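Local coordinates for protein escJ (Escherichia coli, PDB 1YJ7) that probably forms part of the membrane-associated ring platform on which the type III secretion system is assembled, as a lipoprotein of the YscJ family, at residues D[31-34]-D[35-39]; D[86-89]-D[90-94]; D[162-166]-D[167-171]. The protein carries 3 engineered substitutions. All blocks are in the same frame, centred on the assembly; numbering follows the deposited sequence. Where two conformers were deposited one is given.

Interaction 1: D[31-34]-D[35-39]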
loop_
_atom_site.group_PDB
_atom_site.type_symbol
_atom_site.label_atom_id
_atom_site.label_comp_id
_atom_site.label_asym_id
_atom_site.label_seq_id
_atom_site.Cartn_x
_atom_site.Cartn_y
_atom_site.Cartn_z
ATOM N N GLU D 31 32.221 -8.247 -5.612
ATOM C CA GLU D 31 32.952 -7.681 -6.735
ATOM C C GLU D 31 32.697 -6.186 -6.813
ATOM O O GLU D 31 31.610 -5.697 -6.486
ATOM C CB GLU D 31 32.622 -8.418 -8.061
ATOM C CG GLU D 31 31.364 -7.976 -8.784
ATOM C CD GLU D 31 30.706 -9.102 -9.595
ATOM O OE1 GLU D 31 29.454 -9.237 -9.518
ATOM O OE2 GLU D 31 31.434 -9.848 -10.314
ATOM N N MET D 32 33.722 -5.454 -7.217
ATOM C CA MET D 32 33.654 -4.014 -7.319
ATOM C C MET D 32 33.430 -3.644 -8.792
ATOM O O MET D 32 34.110 -4.176 -9.675
ATOM C CB MET D 32 34.963 -3.410 -6.804
ATOM C CG MET D 32 34.883 -1.939 -6.514
ATOM S SD MET D 32 36.479 -1.161 -6.160
ATOM C CE MET D 32 37.377 -2.397 -5.265
ATOM N N ASP D 33 32.471 -2.759 -9.050
ATOM C CA ASP D 33 32.219 -2.252 -10.399
ATOM C C ASP D 33 33.127 -1.054 -10.687
ATOM O O ASP D 33 34.001 -0.715 -9.876
ATOM C CB ASP D 33 30.719 -1.930 -10.609
ATOM C CG ASP D 33 30.230 -0.732 -9.802
ATOM O OD1 ASP D 33 29.003 -0.630 -9.581
ATOM O OD2 ASP D 33 30.966 0.162 -9.347
ATOM N N LYS D 34 32.921 -0.415 -11.840
ATOM C CA LYS D 34 33.802 0.668 -12.295
ATOM C C LYS D 34 33.660 1.966 -11.490
ATOM O O LYS D 34 34.586 2.781 -11.463
ATOM C CB LYS D 34 33.596 0.943 -13.795
ATOM C CG LYS D 34 34.810 0.577 -14.653
ATOM C CD LYS D 34 35.967 1.581 -14.466
ATOM C CE LYS D 34 37.245 1.116 -15.188
ATOM N NZ LYS D 34 37.840 -0.121 -14.586
ATOM N N SER D 35 32.508 2.160 -10.848
ATOM C CA SER D 35 32.295 3.302 -9.945
ATOM C C SER D 35 32.866 3.099 -8.534
ATOM O O SER D 35 32.873 4.027 -7.725
ATOM C CB SER D 35 30.803 3.622 -9.844
ATOM O OG SER D 35 30.203 3.657 -11.128
ATOM N N GLY D 36 33.343 1.895 -8.240
ATOM C CA GLY D 36 33.852 1.567 -6.917
ATOM C C GLY D 36 32.776 1.030 -5.983
ATOM O O GLY D 36 33.055 0.746 -4.803
ATOM N N ASN D 37 31.555 0.880 -6.505
ATOM C CA ASN D 37 30.449 0.299 -5.736
ATOM C C ASN D 37 30.488 -1.214 -5.795
ATOM O O ASN D 37 31.065 -1.803 -6.709
ATOM C CB ASN D 37 29.099 0.803 -6.238
ATOM C CG ASN D 37 28.956 2.305 -6.106
ATOM O OD1 ASN D 37 29.437 2.901 -5.144
ATOM N ND2 ASN D 37 28.289 2.927 -7.076
ATOM N N MET D 38 29.846 -1.843 -4.823
ATOM C CA MET D 38 29.998 -3.266 -4.612
ATOM C C MET D 38 28.738 -4.055 -4.952
ATOM O O MET D 38 27.616 -3.594 -4.746
ATOM C CB MET D 38 30.385 -3.513 -3.155
ATOM C CG MET D 38 31.694 -2.856 -2.781
ATOM S SD MET D 38 33.120 -3.613 -3.630
ATOM C CE MET D 38 34.415 -2.548 -2.916
ATOM N N THR D 39 28.966 -5.265 -5.428
ATOM C CA THR D 39 27.941 -6.274 -5.648
ATOM C C THR D 39 28.228 -7.489 -4.789
ATOM O O THR D 39 29.346 -8.033 -4.826
ATOM C CB THR D 39 27.957 -6.719 -7.125
ATOM O OG1 THR D 39 27.566 -5.627 -7.955
ATOM C CG2 THR D 39 26.930 -7.824 -7.386
HETATM O O HOH W 1 27.731 -2.578 -8.174
#

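Interaction 2: D[86-89]-D[90-94]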
loop_
_atom_site.group_PDB
_atom_site.type_symbol
_atom_site.label_atom_id
_atom_site.label_comp_id
_atom_site.label_asym_id
_atom_site.label_seq_id
_atom_site.Cartn_x
_atom_site.Cartn_y
_atom_site.Cartn_z
ATOM N N LYS D 86 14.802 23.856 9.967
ATOM C CA LYS D 86 16.212 23.750 9.621
ATOM C C LYS D 86 17.096 24.069 10.830
ATOM O O LYS D 86 18.101 23.399 11.050
ATOM C CB LYS D 86 16.556 24.623 8.403
ATOM C CG LYS D 86 16.133 23.954 7.095
ATOM C CD LYS D 86 16.473 24.752 5.868
ATOM C CE LYS D 86 15.837 24.115 4.640
ATOM N NZ LYS D 86 16.410 24.599 3.347
ATOM N N ILE D 87 16.704 25.068 11.619
ATOM C CA ILE D 87 17.406 25.396 12.862
ATOM C C ILE D 87 17.332 24.224 13.857
ATOM O O ILE D 87 18.314 23.901 14.521
ATOM C CB ILE D 87 16.815 26.695 13.493
ATOM C CG1 ILE D 87 17.187 27.931 12.649
ATOM C CG2 ILE D 87 17.242 26.852 14.943
ATOM C CD1 ILE D 87 18.655 28.318 12.694
ATOM N N ASN D 88 16.159 23.604 13.973
ATOM C CA ASN D 88 15.975 22.454 14.854
ATOM C C ASN D 88 16.846 21.289 14.422
ATOM O O ASN D 88 17.430 20.609 15.251
ATOM C CB ASN D 88 14.506 21.999 14.817
ATOM C CG ASN D 88 14.170 21.007 15.892
ATOM O OD1 ASN D 88 14.219 21.337 17.081
ATOM N ND2 ASN D 88 13.777 19.771 15.486
ATOM N N TYR D 89 16.911 21.066 13.117
ATOM C CA TYR D 89 17.685 19.967 12.547
ATOM C C TYR D 89 19.169 20.178 12.800
ATOM O O TYR D 89 19.883 19.255 13.216
ATOM C CB TYR D 89 17.396 19.868 11.050
ATOM C CG TYR D 89 18.315 18.965 10.275
ATOM C CD1 TYR D 89 18.208 17.573 10.372
ATOM C CD2 TYR D 89 19.274 19.488 9.423
ATOM C CE1 TYR D 89 19.045 16.738 9.652
ATOM C CE2 TYR D 89 20.106 18.662 8.685
ATOM C CZ TYR D 89 19.984 17.290 8.811
ATOM O OH TYR D 89 20.811 16.463 8.080
ATOM N N LEU D 90 19.637 21.402 12.587
ATOM C CA LEU D 90 21.017 21.738 12.938
ATOM C C LEU D 90 21.341 21.456 14.399
ATOM O O LEU D 90 22.413 20.925 14.695
ATOM C CB LEU D 90 21.332 23.200 12.616
ATOM C CG LEU D 90 22.759 23.669 12.902
ATOM C CD1 LEU D 90 23.728 22.983 11.980
ATOM C CD2 LEU D 90 22.859 25.201 12.767
ATOM N N LYS D 91 20.451 21.829 15.319
ATOM C CA LYS D 91 20.657 21.539 16.720
ATOM C C LYS D 91 20.700 20.031 16.979
ATOM O O LYS D 91 21.573 19.554 17.690
ATOM C CB LYS D 91 19.584 22.187 17.600
ATOM C CG LYS D 91 19.779 21.967 19.108
ATOM C CD LYS D 91 21.103 22.569 19.672
ATOM C CE LYS D 91 21.138 24.088 19.588
ATOM N NZ LYS D 91 22.297 24.686 20.357
ATOM N N GLU D 92 19.767 19.288 16.399
ATOM C CA GLU D 92 19.780 17.827 16.549
ATOM C C GLU D 92 21.125 17.234 16.099
ATOM O O GLU D 92 21.704 16.367 16.787
ATOM C CB GLU D 92 18.655 17.200 15.712
ATOM C CG GLU D 92 17.274 17.400 16.309
ATOM C CD GLU D 92 16.162 16.988 15.355
ATOM O OE1 GLU D 92 14.994 17.008 15.793
ATOM O OE2 GLU D 92 16.466 16.628 14.184
ATOM N N GLN D 93 21.608 17.702 14.956
ATOM C CA GLN D 93 22.879 17.239 14.391
ATOM C C GLN D 93 24.062 17.627 15.255
ATOM O O GLN D 93 24.980 16.821 15.447
ATOM C CB GLN D 93 23.021 17.755 12.962
ATOM C CG GLN D 93 21.982 17.139 12.009
ATOM C CD GLN D 93 22.281 15.684 11.649
ATOM O OE1 GLN D 93 21.446 14.789 11.861
ATOM N NE2 GLN D 93 23.440 15.450 11.100
ATOM N N ASP D 94 24.034 18.846 15.810
ATOM C CA ASP D 94 25.078 19.303 16.713
ATOM C C ASP D 94 25.143 18.440 17.977
ATOM O O ASP D 94 26.221 18.120 18.471
ATOM C CB ASP D 94 24.823 20.751 17.158
ATOM C CG ASP D 94 25.074 21.782 16.069
ATOM O OD1 ASP D 94 25.663 21.475 14.995
ATOM O OD2 ASP D 94 24.719 22.977 16.250
#

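Interaction 3: D[162-166]-D[167-171]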
loop_
_atom_site.group_PDB
_atom_site.type_symbol
_atom_site.label_atom_id
_atom_site.label_comp_id
_atom_site.label_asym_id
_atom_site.label_seq_id
_atom_site.Cartn_x
_atom_site.Cartn_y
_atom_site.Cartn_z
ATOM N N VAL D 162 17.459 6.441 25.754
ATOM C CA VAL D 162 17.439 4.999 25.653
ATOM C C VAL D 162 18.801 4.576 25.128
ATOM O O VAL D 162 19.278 5.143 24.157
ATOM C CB VAL D 162 16.331 4.528 24.728
ATOM C CG1 VAL D 162 16.410 3.035 24.473
ATOM C CG2 VAL D 162 14.927 4.919 25.337
ATOM N N ILE D 163 19.410 3.609 25.802
ATOM C CA ILE D 163 20.715 3.076 25.384
ATOM C C ILE D 163 20.599 1.599 25.036
ATOM O O ILE D 163 19.989 0.823 25.755
ATOM C CB ILE D 163 21.818 3.380 26.444
ATOM C CG1 ILE D 163 21.518 2.745 27.798
ATOM C CG2 ILE D 163 22.014 4.907 26.602
ATOM C CD1 ILE D 163 22.695 2.804 28.765
ATOM N N LYS D 164 21.167 1.208 23.889
ATOM C CA LYS D 164 21.166 -0.175 23.449
ATOM C C LYS D 164 22.554 -0.563 22.929
ATOM O O LYS D 164 23.236 0.250 22.331
ATOM C CB LYS D 164 20.165 -0.381 22.316
ATOM C CG LYS D 164 18.702 -0.123 22.660
ATOM C CD LYS D 164 18.142 -1.208 23.577
ATOM C CE LYS D 164 16.929 -0.698 24.331
ATOM N NZ LYS D 164 16.144 -1.793 24.985
ATOM N N SER D 165 22.962 -1.787 23.209
ATOM C CA SER D 165 24.146 -2.390 22.596
ATOM C C SER D 165 23.846 -2.725 21.144
ATOM O O SER D 165 22.770 -3.193 20.828
ATOM C CB SER D 165 24.517 -3.666 23.335
ATOM O OG SER D 165 25.547 -4.379 22.657
ATOM N N SER D 166 24.823 -2.548 20.247
ATOM C CA SER D 166 24.616 -2.909 18.856
ATOM C C SER D 166 24.355 -4.422 18.717
ATOM O O SER D 166 23.752 -4.873 17.724
ATOM C CB SER D 166 25.836 -2.507 18.008
ATOM O OG SER D 166 26.959 -3.280 18.376
ATOM N N SER D 167 24.819 -5.203 19.692
ATOM C CA SER D 167 24.634 -6.663 19.665
ATOM C C SER D 167 23.206 -7.118 19.991
ATOM O O SER D 167 22.885 -8.303 19.848
ATOM C CB SER D 167 25.661 -7.382 20.544
ATOM O OG SER D 167 25.585 -7.024 21.911
ATOM N N GLY D 168 22.346 -6.195 20.430
ATOM C CA GLY D 168 20.928 -6.483 20.561
ATOM C C GLY D 168 20.284 -6.147 21.897
ATOM O O GLY D 168 20.936 -5.648 22.826
ATOM N N GLN D 169 18.992 -6.463 21.985
ATOM C CA GLN D 169 18.146 -6.151 23.153
ATOM C C GLN D 169 18.620 -6.794 24.444
ATOM O O GLN D 169 18.367 -6.258 25.534
ATOM C CB GLN D 169 16.696 -6.599 22.900
ATOM C CG GLN D 169 15.985 -5.797 21.816
ATOM C CD GLN D 169 15.771 -4.359 22.205
ATOM O OE1 GLN D 169 15.606 -4.058 23.384
ATOM N NE2 GLN D 169 15.772 -3.457 21.224
ATOM N N ASP D 170 19.285 -7.942 24.331
ATOM C CA ASP D 170 19.780 -8.645 25.513
ATOM C C ASP D 170 21.194 -8.251 25.955
ATOM O O ASP D 170 21.726 -8.818 26.917
ATOM C CB ASP D 170 19.694 -10.147 25.287
ATOM C CG ASP D 170 18.269 -10.633 25.195
ATOM O OD1 ASP D 170 17.388 -10.069 25.903
ATOM O OD2 ASP D 170 17.944 -11.568 24.428
ATOM N N GLY D 171 21.790 -7.271 25.277
ATOM C CA GLY D 171 23.111 -6.760 25.634
ATOM C C GLY D 171 24.160 -7.138 24.601
ATOM O O GLY D 171 23.847 -7.858 23.647
ATOM O OXT GLY D 171 25.326 -6.729 24.699
HETATM O O HOH W 2 17.919 -3.412 26.693
HETATM O O HOH W 3 14.109 -1.241 22.806
HETATM O O HOH W 4 21.182 -3.561 24.589
#

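Interaction 1: D[31-34]-D[35-39]
Asp33 and Asn37 face each other across a tight reversal of the chain, and a close network of polar contacts lies between them. Asp33 N donates to Asn37 O at 2.9 Å, an almost straight bond with an angle of 171° at the hydrogen. The carboxylate of the same aspartate turns back into the loop: with chi1 at 69°, CG sits between the backbone N and the carbonyl carbon, which brings OD2 over the bend. Asn37 N reaches Asp33 OD2 at 3.0 Å from above the carboxylate plane, and Ser35 N adds a weak bond to this oxygen. Gly36 N closes the turn on Asp33 O at 3.1 Å. The other carboxylate oxygen, Asp33 OD1, accepts a bond from a water 2.7 Å away that is also hydrogen-bonded to Thr39 OG1, so the carboxylate is held through both oxygens.

The first pair past the turn, Met32 and Met38, is non-hydrogen-bonded. Its thioether chains meet at an angle, Met38 SD lying 3.7 Å from Met32 CB; Met32 is exposed, whereas Met38 is buried and also bonds through its backbone to Leu9 on the other flanking strand. One step farther from the bend, Glu31 and Thr39 form an antiparallel hydrogen-bonded pair, with Thr39 N to Glu31 O at 2.9 Å.

The solvent-exposed parts are looser. At the far end the Glu31 side chain merely runs alongside the buried Thr39, its OE1 3.6 Å from Thr39 CG2; at the turn Lys34 and Ser35 are exposed.

Gly36, in a left-handed backbone conformation, is the last residue of the type I turn that begins at Asp33. Together with the Asp33-Asn37 closure, this identifies a 3:5 beta hairpin with a type I turn and G1 bulge, linking strands 28-32 and 38-42.

Interaction 2: D[86-89]-D[90-94]
Tyr89 and Gln93, one helical turn apart, meet in a CH-pi interaction. Gln93 CG lies 3.9 Å from the centroid of the Tyr89 ring, 17° off its normal and displaced toward the rim. The bend of Gln93 at chi2 (-74°) carries its amide along the ring, the two planes being only 20° apart.

Polar side-chain contact is concentrated in Asn88 and Glu92. Asn88 ND2 stands 3.0 Å from Glu92 OE1, with the amide and carboxylate planes steeply inclined to each other. Both groups have partners outside the helix: Glu92 OE1 accepts a bond from Leu112 N, and Asn88 ND2 makes a weak one to Leu112 O.

The backbone contributes four successive i to i+4 bonds, from Lys86 O-Leu90 N at 3.0 Å to Tyr89 O-Gln93 N at 2.9 Å, the evidence for regular alpha-helix throughout.

Within helix 80-99, the Asn88-Glu92 side therefore meets the end of strand 105-113. Lys86 and Tyr89 touch Ile67 of helix 67-70, with Lys86 NZ bonded to Phe71 O, while Lys91 NZ reaches Ser150 O at the end of helix 140-150.

Interaction 3: D[162-166]-D[167-171]
Ser165 and Gly168 are the first and last residues of a type I beta turn that folds the chain back where strand 159-165 ends. Gly168 N donates to Ser165 O at 3.1 Å with an angle of 159° at the hydrogen, approaching from well above the carbonyl plane. Gly168 has a positive phi of 129°, a conformation open to glycine because a CB would be jammed against the preceding carbonyl O. A second type I turn follows at once, from Gly168 to Gly171, closed by Gly171 N on Gly168 O. A water joins the two arms, accepting from Ser165 N and donating to Gly168 O at 2.7 Å.

The two turns form the C-terminal tail of the chain, following the last strand of the mixed sheet. Strand 159-165 lies at one edge of that sheet within the chain, parallel to strand 123-130, and helix 140-150 makes the beta-alpha-beta crossover between them. Backbone bonds from Lys164 and Ser166 to Ser130 continue this pairing up to the turn.

Two side-chain groups then hold the tail against the strand. At the chain terminus, Ser167 OG donates to Gly171 O at 2.6 Å. Ser165 OG, placed by a chi1 of 172° opposite its own backbone N, lies 2.7 Å from Ser167 OG and 3.1 Å from Gly171 OXT; its single proton could serve either acceptor.

Further back along the strand, Lys164 NZ donates to Gln169 OE1 at 2.8 Å, the ammonium tilted a little from the amide plane. Bends at chi2 in both residues let the chains cross and their ends meet. One water links Lys164 NZ to Gln169 O, and another, 3.0 Å from Lys164 NZ, also accepts from Gln169 NE2. That amide nitrogen further bonds Pro103 O of a second subunit, against which Lys164 also packs.

How the interactions relate
The three contacts follow one another along the chain without touching. Interaction 1 belongs to the N-terminal antiparallel sheet, whereas interactions 2 and 3 lie on a helix and an edge strand of the C-terminal alpha/beta unit. The centre of interaction 1 is 34 Å from that of interaction 2 and 33 Å from that of interaction 3, consistent with two units joined by an extended linker. Interactions 2 and 3 are closer, with centres 26 Å and nearest atoms about 14 Å apart. A phosphate ion, probably from crystallisation, lies about 4 Å from the Gln93 side chain. Interaction 3 meets a second subunit through Gln169 and Lys164, whereas no other chain of the assembly touches interaction 1.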